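Local coordinates for ferrous iron uptake transporter protein B (Streptococcus thermophilus, PDB 3TAH) that binds guanine nucleotides through its cytosolic G-protein domain and, as a whole membrane protein, probably drives GTP-dependent uptake of ferrous iron, at residues G15-S18 and L19-I23; V155-A158 and A159-T163. The protein carries 1 engineered substitution. All blocks are in the same frame, centred on the assembly; numbering follows the deposited sequence.

Contact 1: G15-S18 and L19-I23. With BGO (3'-O-(N-methylanthraniloyl)guanosine-5'-diphosphate), chain C.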
loop_
_atom_site.group_PDB
_atom_site.type_symbol
_atom_site.label_atom_id
_atom_site.label_comp_id
_atom_site.label_asym_id
_atom_site.label_seq_id
_atom_site.Cartn_x
_atom_site.Cartn_y
_atom_site.Cartn_z
ATOM N N GLY A 15 -0.721 -8.090 13.195
ATOM C CA GLY A 15 -0.798 -9.546 13.077
ATOM C C GLY A 15 -0.056 -10.083 11.864
ATOM O O GLY A 15 -0.262 -11.234 11.465
ATOM N N LYS A 16 0.825 -9.264 11.280
ATOM C CA LYS A 16 1.530 -9.666 10.066
ATOM C C LYS A 16 2.444 -10.869 10.326
ATOM O O LYS A 16 2.425 -11.818 9.551
ATOM C CB LYS A 16 2.308 -8.489 9.461
ATOM C CG LYS A 16 3.170 -8.877 8.260
ATOM C CD LYS A 16 3.751 -7.674 7.561
ATOM C CE LYS A 16 4.778 -6.960 8.400
ATOM N NZ LYS A 16 5.993 -7.797 8.648
ATOM N N THR A 17 3.226 -10.833 11.406
ATOM C CA THR A 17 4.106 -11.947 11.749
ATOM C C THR A 17 3.307 -13.212 12.038
ATOM O O THR A 17 3.677 -14.298 11.576
ATOM C CB THR A 17 4.988 -11.659 12.988
ATOM O OG1 THR A 17 5.785 -10.498 12.749
ATOM C CG2 THR A 17 5.899 -12.834 13.286
ATOM N N SER A 18 2.221 -13.064 12.797
ATOM C CA SER A 18 1.354 -14.188 13.124
ATOM C C SER A 18 0.827 -14.844 11.860
ATOM O O SER A 18 0.835 -16.071 11.767
ATOM C CB SER A 18 0.185 -13.764 14.014
ATOM O OG SER A 18 0.642 -13.298 15.274
ATOM N N LEU A 19 0.368 -14.038 10.894
ATOM C CA LEU A 19 -0.109 -14.587 9.615
ATOM C C LEU A 19 1.044 -15.148 8.788
ATOM O O LEU A 19 0.918 -16.207 8.205
ATOM C CB LEU A 19 -0.872 -13.549 8.788
ATOM C CG LEU A 19 -2.216 -13.117 9.361
ATOM C CD1 LEU A 19 -2.788 -11.921 8.596
ATOM C CD2 LEU A 19 -3.218 -14.253 9.360
ATOM N N PHE A 20 2.162 -14.440 8.737
ATOM C CA PHE A 20 3.349 -14.970 8.057
ATOM C C PHE A 20 3.685 -16.387 8.541
ATOM O O PHE A 20 3.903 -17.305 7.727
ATOM C CB PHE A 20 4.559 -14.054 8.257
ATOM C CG PHE A 20 5.778 -14.520 7.515
ATOM C CD1 PHE A 20 5.905 -14.280 6.155
ATOM C CD2 PHE A 20 6.786 -15.223 8.170
ATOM C CE1 PHE A 20 7.030 -14.722 5.443
ATOM C CE2 PHE A 20 7.920 -15.664 7.460
ATOM C CZ PHE A 20 8.032 -15.403 6.093
ATOM N N ASN A 21 3.722 -16.555 9.860
ATOM C CA ASN A 21 4.041 -17.859 10.471
ATOM C C ASN A 21 3.018 -18.930 10.145
ATOM O O ASN A 21 3.400 -20.064 9.861
ATOM C CB ASN A 21 4.251 -17.724 11.988
ATOM C CG ASN A 21 5.491 -16.925 12.330
ATOM O OD1 ASN A 21 6.409 -16.813 11.520
ATOM N ND2 ASN A 21 5.532 -16.361 13.536
ATOM N N LEU A 22 1.728 -18.581 10.160
ATOM C CA LEU A 22 0.683 -19.524 9.751
ATOM C C LEU A 22 0.790 -19.932 8.285
ATOM O O LEU A 22 0.654 -21.110 7.946
ATOM C CB LEU A 22 -0.712 -18.941 9.986
ATOM C CG LEU A 22 -1.282 -19.013 11.393
ATOM C CD1 LEU A 22 -2.585 -18.225 11.453
ATOM C CD2 LEU A 22 -1.508 -20.484 11.776
ATOM N N ILE A 23 1.031 -18.955 7.419
ATOM C CA ILE A 23 1.044 -19.174 5.977
ATOM C C ILE A 23 2.250 -19.996 5.525
ATOM O O ILE A 23 2.104 -20.836 4.629
ATOM C CB ILE A 23 1.026 -17.831 5.193
ATOM C CG1 ILE A 23 -0.296 -17.092 5.408
ATOM C CG2 ILE A 23 1.205 -18.077 3.691
ATOM C CD1 ILE A 23 -0.210 -15.607 5.102
HETATM C "C'" BGO C . 0.737 -11.309 21.325
HETATM N N1 BGO C . -6.569 -12.072 16.530
HETATM C C2 BGO C . -6.152 -11.868 17.864
HETATM N N2 BGO C . -7.035 -11.939 18.852
HETATM N N3 BGO C . -4.863 -11.595 18.124
HETATM C C4 BGO C . -3.977 -11.532 17.107
HETATM C C5 BGO C . -4.332 -11.725 15.765
HETATM C C6 BGO C . -5.664 -12.008 15.465
HETATM O O6 BGO C . -6.056 -12.199 14.306
HETATM N N7 BGO C . -3.217 -11.591 15.047
HETATM C C8 BGO C . -2.196 -11.319 15.862
HETATM N N9 BGO C . -2.678 -11.293 17.112
HETATM P PA BGO C . 2.006 -9.740 15.491
HETATM P PB BGO C . 3.108 -7.789 13.627
HETATM C "C1'" BGO C . 0.411 -11.319 22.835
HETATM O "O1'" BGO C . 1.633 -12.008 20.869
HETATM O O1A BGO C . 1.859 -10.829 14.522
HETATM C C1B BGO C . -2.024 -11.027 18.357
HETATM O O1B BGO C . 2.322 -7.059 12.632
HETATM C "C2'" BGO C . 0.964 -12.283 23.690
HETATM N "N2'" BGO C . 1.801 -13.230 23.256
HETATM O "O2'" BGO C . -0.673 -12.796 19.115
HETATM O O2A BGO C . 3.194 -9.712 16.408
HETATM C C2B BGO C . -0.674 -11.491 18.570
HETATM O O2B BGO C . 3.846 -8.930 13.115
HETATM C "C3'" BGO C . 0.629 -12.241 25.040
HETATM O "O3'" BGO C . 0.037 -10.568 20.510
HETATM O O3A BGO C . 2.001 -8.308 14.720
HETATM C C3B BGO C . 0.416 -10.687 19.125
HETATM O O3B BGO C . 3.935 -6.890 14.497
HETATM C "C4'" BGO C . -0.238 -11.282 25.527
HETATM O "O4'" BGO C . -1.658 -9.602 18.297
HETATM C C4B BGO C . -0.195 -9.367 18.658
HETATM C "C5'" BGO C . -0.793 -10.324 24.688
HETATM O "O5'" BGO C . 0.668 -9.673 16.385
HETATM C C5B BGO C . 0.494 -8.718 17.444
HETATM C "C6'" BGO C . -0.463 -10.346 23.328
HETATM C "CM'" BGO C . 2.766 -13.916 24.134
#
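This is a local contact within the first turns of helix 16-24, the helix that follows strand 4-10 and receives the diphosphate of the bound nucleotide at its N-terminal end. Gly15 sits at the N-cap, and its carbonyl O accepts the N-H of Leu19 (Leu19 N to Gly15 O 2.9 Å). The same i to i+4 bonding continues through Lys16 to Phe20, Thr17 to Asn21 and Ser18 to Leu22, so the residues at the phosphates are tied to the turn behind them. Thr17 and Asn21, one turn apart, run alongside each other, with Thr17 CG2 3.6 Å from Asn21 ND2. Thr17 OG1 is directed elsewhere: beside its own backbone N (chi1 -59°), it joins Thr17 N on a single beta-phosphate oxygen, donating to BGO O2B at 2.5 Å. Gly15, Lys16 and Thr17 close the P-loop (Walker A) motif that begins at Gly10, as in other TRAFAC-class GTPases; the engineered Ala13 in this loop also donates its N-H to the nucleotide. Lys16 N donates to BGO O1B at 3.0 Å and Gly15 N to the bridging BGO O3A at 3.1 Å. Ser18 grips the alpha-phosphate twice, through its N and its OG, both on BGO O1A; the OG bond is 2.9 Å. Positive phi at Gly15 (99°) and the closeness of the guanine N7 leave no room there for a side chain. Lys16 bends at its last two torsions, and its NZ forms a salt bridge with Asp55 and a hydrogen bond with Leu56 O. On the helix flanks, Leu19 and Leu22 pack on Val151, while Phe20 touches Ile53.

Contact 2: V155-A158 and A159-T163; sequences VKKA and AHTTT
The backbone leaves the helical conformation at His160 (phi -105°), just after Ala159 N has made an i to i+4 bond of 2.9 Å to Val155 O. Beyond this point the next amide fits less well: His160 N is shared between Lys156 O and Lys157 O, and both bonds are weak. Side chains take over part of the work. The His160 ring turns back on the helix end, CG lying beside its own backbone N (chi1 -69°), and ND1 donates to Lys156 O at 2.9 Å. That bond is nearly straight, 163° at the hydrogen, and the oxygen lies close to the ring plane, so the ring meets the carbonyl with its edge. As donor, ND1 carries a proton in this arrangement. The Lys156 chain passes obliquely by the ND1-CE1 edge of the ring, its CG 4.0 Å from His160 ND1.

One residue on, Thr161 repeats the backward reach with its hydroxyl. OG1 donates to Lys157 O at 2.7 Å, approaching from above the carbonyl plane, while the CD of the bent Lys157 chain comes within 3.8 Å of Thr161 OG1. Thr161 N in turn bonds Ala158 O at 3.1 Å, also from well above the carbonyl plane. The C-terminal end of helix 151-159 is thus capped in part by side chains, its last carbonyls taking bonds from a ring nitrogen, a hydroxyl and a backbone amide; Ala158 O also takes a weak bond from Ser83 OG. Thr162 carries the chain onward, its OG1 bound to a glycerol probably from the crystallisation liquor. Around this helix end, Val155 and Ala159 rest on Leu51 of strand 51-55, while Lys157, Ala158 and Thr161 touch Thr111 of strand 110-115.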
loop_
_atom_site.group_PDB
_atom_site.type_symbol
_atom_site.label_atom_id
_atom_site.label_comp_id
_atom_site.label_asym_id
_atom_site.label_seq_id
_atom_site.Cartn_x
_atom_site.Cartn_y
_atom_site.Cartn_z
ATOM N N VAL A 155 -4.832 -15.887 1.014
ATOM C CA VAL A 155 -3.657 -16.239 0.202
ATOM C C VAL A 155 -4.081 -16.594 -1.232
ATOM O O VAL A 155 -3.442 -16.143 -2.199
ATOM C CB VAL A 155 -2.798 -17.357 0.862
ATOM C CG1 VAL A 155 -1.741 -17.911 -0.119
ATOM C CG2 VAL A 155 -2.125 -16.828 2.114
ATOM N N LYS A 156 -5.162 -17.364 -1.379
ATOM C CA LYS A 156 -5.705 -17.708 -2.702
ATOM C C LYS A 156 -6.128 -16.484 -3.522
ATOM O O LYS A 156 -5.851 -16.382 -4.733
ATOM C CB LYS A 156 -6.910 -18.650 -2.562
ATOM C CG LYS A 156 -7.453 -19.189 -3.901
ATOM C CD LYS A 156 -8.553 -20.227 -3.691
ATOM C CE LYS A 156 -9.130 -20.698 -5.020
ATOM N NZ LYS A 156 -10.278 -21.632 -4.813
ATOM N N LYS A 157 -6.817 -15.566 -2.857
ATOM C CA LYS A 157 -7.258 -14.332 -3.480
ATOM C C LYS A 157 -6.068 -13.504 -3.947
ATOM O O LYS A 157 -6.030 -13.067 -5.112
ATOM C CB LYS A 157 -8.131 -13.535 -2.509
ATOM C CG LYS A 157 -8.752 -12.251 -3.043
ATOM C CD LYS A 157 -9.564 -12.448 -4.318
ATOM C CE LYS A 157 -10.772 -13.336 -4.086
ATOM N NZ LYS A 157 -11.667 -13.323 -5.282
ATOM N N ALA A 158 -5.096 -13.307 -3.053
ATOM C CA ALA A 158 -3.889 -12.554 -3.384
ATOM C C ALA A 158 -3.176 -13.199 -4.564
ATOM O O ALA A 158 -2.752 -12.496 -5.490
ATOM C CB ALA A 158 -2.948 -12.436 -2.175
ATOM N N ALA A 159 -3.065 -14.530 -4.541
ATOM C CA ALA A 159 -2.406 -15.269 -5.632
ATOM C C ALA A 159 -3.058 -15.083 -7.005
ATOM O O ALA A 159 -2.350 -15.196 -8.017
ATOM C CB ALA A 159 -2.279 -16.766 -5.292
ATOM N N HIS A 160 -4.367 -14.789 -7.038
ATOM C CA HIS A 160 -5.127 -14.565 -8.281
ATOM C C HIS A 160 -5.453 -13.097 -8.566
ATOM O O HIS A 160 -6.250 -12.806 -9.455
ATOM C CB HIS A 160 -6.414 -15.402 -8.260
ATOM C CG HIS A 160 -6.148 -16.868 -8.373
ATOM N ND1 HIS A 160 -5.983 -17.680 -7.273
ATOM C CD2 HIS A 160 -5.984 -17.665 -9.458
ATOM C CE1 HIS A 160 -5.743 -18.917 -7.671
ATOM N NE2 HIS A 160 -5.734 -18.935 -8.993
ATOM N N THR A 161 -4.819 -12.195 -7.819
ATOM C CA THR A 161 -4.983 -10.751 -7.937
ATOM C C THR A 161 -3.582 -10.149 -8.113
ATOM O O THR A 161 -2.967 -9.639 -7.166
ATOM C CB THR A 161 -5.690 -10.177 -6.702
ATOM O OG1 THR A 161 -6.904 -10.899 -6.460
ATOM C CG2 THR A 161 -6.006 -8.681 -6.897
ATOM N N THR A 162 -3.084 -10.225 -9.343
ATOM C CA THR A 162 -1.702 -9.876 -9.647
ATOM C C THR A 162 -1.549 -8.848 -10.759
ATOM O O THR A 162 -2.518 -8.488 -11.431
ATOM C CB THR A 162 -0.904 -11.135 -10.057
ATOM O OG1 THR A 162 -1.310 -11.536 -11.376
ATOM C CG2 THR A 162 -1.106 -12.277 -9.053
ATOM N N THR A 163 -0.311 -8.382 -10.939
ATOM C CA THR A 163 0.040 -7.470 -12.027
ATOM C C THR A 163 -0.287 -8.102 -13.405
ATOM O O THR A 163 -0.504 -7.383 -14.380
ATOM C CB THR A 163 1.531 -7.062 -11.965
ATOM O OG1 THR A 163 2.350 -8.236 -12.014
ATOM C CG2 THR A 163 1.851 -6.285 -10.678
#

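In the fold
The two contacts come in series along the chain, contact 1 near its start and contact 2 at the end of helix 151-159, with centres about 17 Å apart. They nevertheless meet: Ile23 CD1 of contact 1 packs against Val155 CG2 of contact 2 at 3.8 Å, so helices 16-24 and 151-159 lie against one another. Both contacts also reach strand 51-55 of the mixed sheet. Contact 1 binds the nucleotide phosphates, whereas contact 2 stands away from them and leads from the G-protein fold into the connection to helix 176-189, the first helix of the cytosolic helical part.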